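Local coordinates for nitrogenase molybdenum-iron protein beta chain (Clostridium pasteurianum, PDB 4WES), which forms with the alpha chain the nitrogenase MoFe protein, which reduces dinitrogen to ammonium, and shares the [8Fe-7S] P-cluster with that alpha chain, at the interface of chains C and A and the interface of chains C and B. Residues are numbered along the deposited sequence; one frame, centred on the assembly and turned at random. Chains: chain A/B, Nitrogenase molybdenum-iron protein beta chain; chain C, Nitrogenase molybdenum-iron protein alpha chain.

Contact 1: the interface of chains C and A. Residues chain C 477, 479, 502, 505-506, 509; chain A 307-308, 311.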
# COMPACT_ATOMS: atom_id res chain seq x y z
N LEU C 477 -21.64 19.46 4.46
CA LEU C 477 -20.36 19.66 3.83
C LEU C 477 -19.61 20.85 4.43
O LEU C 477 -20.17 21.93 4.60
CB LEU C 477 -20.57 19.95 2.34
CG LEU C 477 -19.30 20.18 1.53
CD1 LEU C 477 -18.46 18.93 1.43
CD2 LEU C 477 -19.64 20.72 0.14
N LYS C 479 -16.00 22.72 3.42
CA LYS C 479 -14.75 22.89 2.69
C LYS C 479 -13.91 23.94 3.38
O LYS C 479 -14.41 24.99 3.83
CB LYS C 479 -15.00 23.23 1.22
CG LYS C 479 -15.54 22.04 0.40
CD LYS C 479 -14.58 20.88 0.36
CE LYS C 479 -14.96 19.73 -0.55
NZ LYS C 479 -13.89 18.70 -0.54
N GLU C 502 -14.24 21.25 -7.10
CA GLU C 502 -14.12 20.68 -5.79
C GLU C 502 -15.42 20.82 -4.99
O GLU C 502 -15.79 19.93 -4.21
CB GLU C 502 -12.92 21.27 -5.04
CG GLU C 502 -11.60 20.73 -5.57
CD GLU C 502 -11.33 19.26 -5.26
OE1 GLU C 502 -11.83 18.79 -4.28
OE2 GLU C 502 -10.53 18.66 -6.00
N ASN C 505 -18.05 18.50 -6.40
CA ASN C 505 -17.70 17.15 -6.00
C ASN C 505 -18.06 16.88 -4.53
O ASN C 505 -18.47 15.77 -4.16
CB ASN C 505 -16.21 16.89 -6.23
CG ASN C 505 -15.85 16.69 -7.68
OD1 ASN C 505 -16.72 16.66 -8.53
ND2 ASN C 505 -14.55 16.52 -7.96
N GLY C 506 -17.85 17.88 -3.67
CA GLY C 506 -18.21 17.73 -2.27
C GLY C 506 -19.69 17.56 -2.05
O GLY C 506 -20.13 16.66 -1.31
N THR C 509 -21.08 14.09 -3.34
CA THR C 509 -20.52 12.83 -2.81
C THR C 509 -21.66 11.92 -2.33
O THR C 509 -22.46 12.30 -1.50
CB THR C 509 -19.57 13.17 -1.66
OG1 THR C 509 -18.40 13.82 -2.19
CG2 THR C 509 -19.11 11.96 -0.90
N GLN A 307 -13.35 11.68 0.38
CA GLN A 307 -14.18 11.84 -0.79
C GLN A 307 -13.49 12.57 -1.95
O GLN A 307 -13.74 12.24 -3.12
CB GLN A 307 -15.50 12.55 -0.47
CG GLN A 307 -15.40 13.92 0.12
CD GLN A 307 -15.72 15.09 -0.75
OE1 GLN A 307 -15.62 15.11 -1.96
NE2 GLN A 307 -16.49 15.99 -0.11
N GLN A 308 -12.66 13.56 -1.65
CA GLN A 308 -12.19 14.41 -2.74
C GLN A 308 -11.35 13.64 -3.73
O GLN A 308 -11.23 14.03 -4.91
CB GLN A 308 -11.38 15.61 -2.19
CG GLN A 308 -9.97 15.23 -1.76
CD GLN A 308 -9.35 16.30 -0.88
OE1 GLN A 308 -9.60 16.35 0.33
NE2 GLN A 308 -8.59 17.16 -1.49
N GLN A 311 -14.08 11.26 -6.15
CA GLN A 311 -15.20 11.70 -6.94
C GLN A 311 -14.79 11.78 -8.40
O GLN A 311 -13.79 12.44 -8.75
CB GLN A 311 -15.73 13.07 -6.52
CG GLN A 311 -16.20 13.17 -5.08
CD GLN A 311 -17.03 11.96 -4.69
OE1 GLN A 311 -18.14 11.77 -5.19
NE2 GLN A 311 -16.48 11.11 -3.82
O HOH W 1 -14.59 17.59 -3.27
O HOH W 2 -12.45 17.31 1.55
O HOH W 3 -19.38 14.02 -6.29
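The end of helix 492-507 of chain C packs against the 3-10 turn 307-309 of chain A, with C:Thr509 and A:Gln307 meeting at about a right angle. The C:Thr509 hydroxyl OG1 lies 3.1 Å from the amide oxygen OE1 of A:Gln307. The same OG1 donates to the backbone O of C:Asn505 at 2.8 Å, which closes the helix end; a bond to A:Gln307 would have to share that single hydrogen and is best taken as secondary. On the other branch, CG2 of C:Thr509 rests 3.7 Å from CB of A:Gln307. A:Gln307 holds CG between its backbone N and carbonyl carbon (chi1 59°) and bends at chi2, which swings the amide over C:Gly506, whose CA is 3.3 Å from NE2. Water 1 joins OE1 of A:Gln307 (3.0 Å) to NZ of C:Lys479 and to the backbone O and carboxylate of C:Glu502. Water 2 links NZ, the lysine side-chain nitrogen, to OE1 of A:Gln308. A:Gln311 and C:Asn505 run alongside each other, pointing opposite ways, amide planes 67° apart, with CB of A:Gln311 3.8 Å from CG of C:Asn505. NE2 of A:Gln311 is fixed by the backbone O of A:Gln307 (3.0 Å), which lies in the A:Gln311 amide plane although NE2 sits 26° off the carbonyl plane, while water 3 links OE1 to C:Asn505 O. The chain A turn comes one residue after helix 290-305, so the patch joins two helix ends across the tetramer.

Contact 2: the interface of chains C and B. Residues chain C 145, 149, 177; chain B 45, 71, 76, 106-107.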
# COMPACT_ATOMS: atom_id res chain seq x y z
N CYS C 145 6.22 32.40 23.51
CA CYS C 145 5.78 32.68 24.88
C CYS C 145 6.86 32.94 25.93
O CYS C 145 6.74 33.93 26.65
CB CYS C 145 4.80 31.60 25.35
SG CYS C 145 3.16 31.73 24.59
N LEU C 149 9.79 36.82 28.96
CA LEU C 149 9.68 36.52 30.40
C LEU C 149 10.98 36.01 31.01
O LEU C 149 11.28 36.32 32.17
CB LEU C 149 8.56 35.53 30.67
CG LEU C 149 7.18 36.14 30.43
CD1 LEU C 149 6.17 35.04 30.19
CD2 LEU C 149 6.76 36.99 31.63
N TYR C 177 1.28 35.41 23.55
CA TYR C 177 0.23 36.05 24.36
C TYR C 177 -0.02 37.52 24.03
O TYR C 177 -0.97 38.10 24.54
CB TYR C 177 0.54 35.94 25.84
CG TYR C 177 1.91 36.52 26.19
CD1 TYR C 177 2.10 37.88 26.31
CD2 TYR C 177 3.01 35.70 26.36
CE1 TYR C 177 3.32 38.42 26.61
CE2 TYR C 177 4.25 36.21 26.65
CZ TYR C 177 4.41 37.58 26.77
OH TYR C 177 5.66 38.07 27.06
N SER B 45 -1.54 30.52 26.39
CA SER B 45 -2.01 31.28 25.25
C SER B 45 -2.65 30.32 24.25
O SER B 45 -2.23 29.16 24.11
CB SER B 45 -0.83 32.06 24.63
OG SER B 45 -1.19 32.62 23.39
N PHE B 71 -4.55 33.11 27.47
CA PHE B 71 -3.73 34.13 28.12
C PHE B 71 -3.57 35.36 27.22
O PHE B 71 -3.37 35.26 26.00
CB PHE B 71 -2.32 33.62 28.43
CG PHE B 71 -2.18 32.79 29.70
CD1 PHE B 71 -3.13 31.87 30.12
CD2 PHE B 71 -1.06 32.91 30.45
CE1 PHE B 71 -2.94 31.11 31.23
CE2 PHE B 71 -0.86 32.14 31.57
CZ PHE B 71 -1.80 31.22 31.94
N SER B 76 0.46 37.40 31.66
CA SER B 76 1.89 37.23 31.65
C SER B 76 2.44 38.04 32.80
O SER B 76 3.55 37.85 33.23
CB SER B 76 2.50 37.67 30.33
OG SER B 76 2.59 39.08 30.26
N CYS B 106 4.45 26.08 27.93
CA CYS B 106 5.66 26.77 28.36
C CYS B 106 5.37 28.13 28.98
O CYS B 106 6.14 28.57 29.84
CB CYS B 106 6.59 26.97 27.18
SG CYS B 106 5.84 27.65 25.67
N LEU B 107 4.28 28.80 28.59
CA LEU B 107 3.97 30.11 29.14
C LEU B 107 3.59 30.00 30.61
O LEU B 107 4.17 30.67 31.48
CB LEU B 107 2.82 30.74 28.38
CG LEU B 107 2.38 32.12 28.85
CD1 LEU B 107 3.53 33.11 28.98
CD2 LEU B 107 1.29 32.68 27.96
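B:Leu107 is the apolar knob of this contact, set against C:Cys145, C:Leu149 and C:Tyr177 beside the P-cluster site that alpha and beta chains of the NifD/NifK family share. Its CB meets CB of C:Cys145 at 3.7 Å. Farther out, the methyl CD1 presses on CD1 of C:Leu149 at 3.5 Å, a tight carbon pair, and also lies 3.7 Å from CD2 of the C:Tyr177 ring. CD2 of B:Leu107 reaches the same ring atom and CB of C:Tyr177, so both branches bear on one rim of the ring, and the two side chains cross at about a right angle. With CG opposite its backbone N (chi1 -180°), B:Leu107 points this fork into chain C. B:Ser76, poorly ordered, sets its CB over the centre of the tyrosine ring, 4.0 Å from the centroid, in a CH-pi contact. The backbone O of C:Cys145 stands at the edge of that ring and in its plane, 3.4 Å from CE2. The sulfur SG of C:Cys145 approaches CB of B:Ser45 at 4.0 Å. C:Cys145 is itself a P-cluster ligand; behind B:Leu107 stands another, B:Cys106, which immediately precedes it at the start of helix 106-111 and brings its SG to 4.1 Å from CB of C:Cys145. C:Leu149 is placed by the short helix 146-149 that follows C:Cys145, and B:Ser76 by helix 73-78.

Contact 3: the interface of chains C and A. Residues chain C 486; chain A 309, 457-458.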
# COMPACT_ATOMS: atom_id res chain seq x y z
N TYR C 486 -6.13 21.12 0.44
CA TYR C 486 -4.93 20.56 -0.16
C TYR C 486 -5.01 20.62 -1.70
O TYR C 486 -4.37 19.83 -2.38
CB TYR C 486 -4.59 19.12 0.40
CG TYR C 486 -4.96 19.11 1.87
CD1 TYR C 486 -4.33 19.95 2.77
CD2 TYR C 486 -6.02 18.36 2.34
CE1 TYR C 486 -4.74 20.07 4.05
CE2 TYR C 486 -6.46 18.48 3.65
CZ TYR C 486 -5.84 19.36 4.49
OH TYR C 486 -6.33 19.48 5.78
N TYR A 309 -10.68 12.56 -3.27
CA TYR A 309 -9.77 11.79 -4.10
C TYR A 309 -10.48 10.72 -4.89
O TYR A 309 -9.86 10.06 -5.73
CB TYR A 309 -8.66 11.19 -3.23
CG TYR A 309 -7.84 12.23 -2.51
CD1 TYR A 309 -7.02 13.08 -3.23
CD2 TYR A 309 -7.98 12.44 -1.16
CE1 TYR A 309 -6.31 14.10 -2.59
CE2 TYR A 309 -7.29 13.45 -0.52
CZ TYR A 309 -6.46 14.29 -1.24
OH TYR A 309 -5.74 15.29 -0.61
N VAL A 457 0.24 17.79 4.33
CA VAL A 457 -1.08 17.20 4.61
C VAL A 457 -1.78 16.88 3.29
O VAL A 457 -1.65 17.59 2.29
CB VAL A 457 -1.91 18.17 5.47
CG1 VAL A 457 -3.27 17.57 5.83
CG2 VAL A 457 -1.17 18.53 6.73
N ARG A 458 -2.53 15.77 3.31
CA ARG A 458 -3.42 15.41 2.20
C ARG A 458 -4.77 14.99 2.79
O ARG A 458 -4.83 14.69 3.99
CB ARG A 458 -2.90 14.27 1.35
CG ARG A 458 -1.62 14.57 0.59
CD ARG A 458 -1.87 15.37 -0.67
NE ARG A 458 -0.64 15.45 -1.46
CZ ARG A 458 -0.57 16.03 -2.65
NH1 ARG A 458 -1.64 16.59 -3.16
NH2 ARG A 458 0.60 16.12 -3.28
OXT ARG A 458 -5.76 14.93 2.02
O HOH W 4 -4.40 17.01 -2.45
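The 3-10 turn 484-486 of chain C meets the C-terminal tail of chain A and, behind it, A:Tyr309 of the 3-10 turn 307-309. The C:Tyr486 ring lies on the tail with one face: the methyl CG1 of A:Val457 sits over that face, 3.8 Å from the centroid, as a CH-pi contact, and comes to 3.4 Å from CE1. Toward the other end of the same face, the terminal carboxylate oxygen OXT of A:Arg458 is 3.5 Å from CD2. A:Val457 turns CG1 to the ring by holding it anti to the backbone N (chi1 -177°). The chain end is fixed from behind, since the phenol OH of A:Tyr309 donates to OXT at 2.7 Å, with OXT in the plane of its ring. Water 4, also at that ring's edge, lies 2.9 Å from the same OH. It spans the interface to the backbone O of C:Tyr486 at 2.8 Å and accepts a hydrogen bond from NH1 of A:Arg458 at 2.9 Å (153° at the hydrogen). The phenol hydrogen bond may steady the carboxylate charge. C:Tyr486 follows C:His482, a ligand of the iron-molybdenum cofactor, by four residues, so the beta-chain terminus packs against a segment close in sequence to that site.

Contacts 1 and 3 join the same two chains, C and A, and their C-alpha centres are about 12 Å apart. Both draw on the 3-10 turn 307-309 of chain A, which gives A:Gln307 and A:Gln308 to contact 1 and A:Tyr309 to contact 3. Contact 2 lies about 39 Å from contact 1 and 33 Å from contact 3, and pairs chain C with the other beta chain, B, around the cluster they share. One alpha chain thus touches both beta chains: contact 2 belongs to the cluster-sharing heterodimer, whereas contacts 1 and 3 tie two such heterodimers into the tetramer.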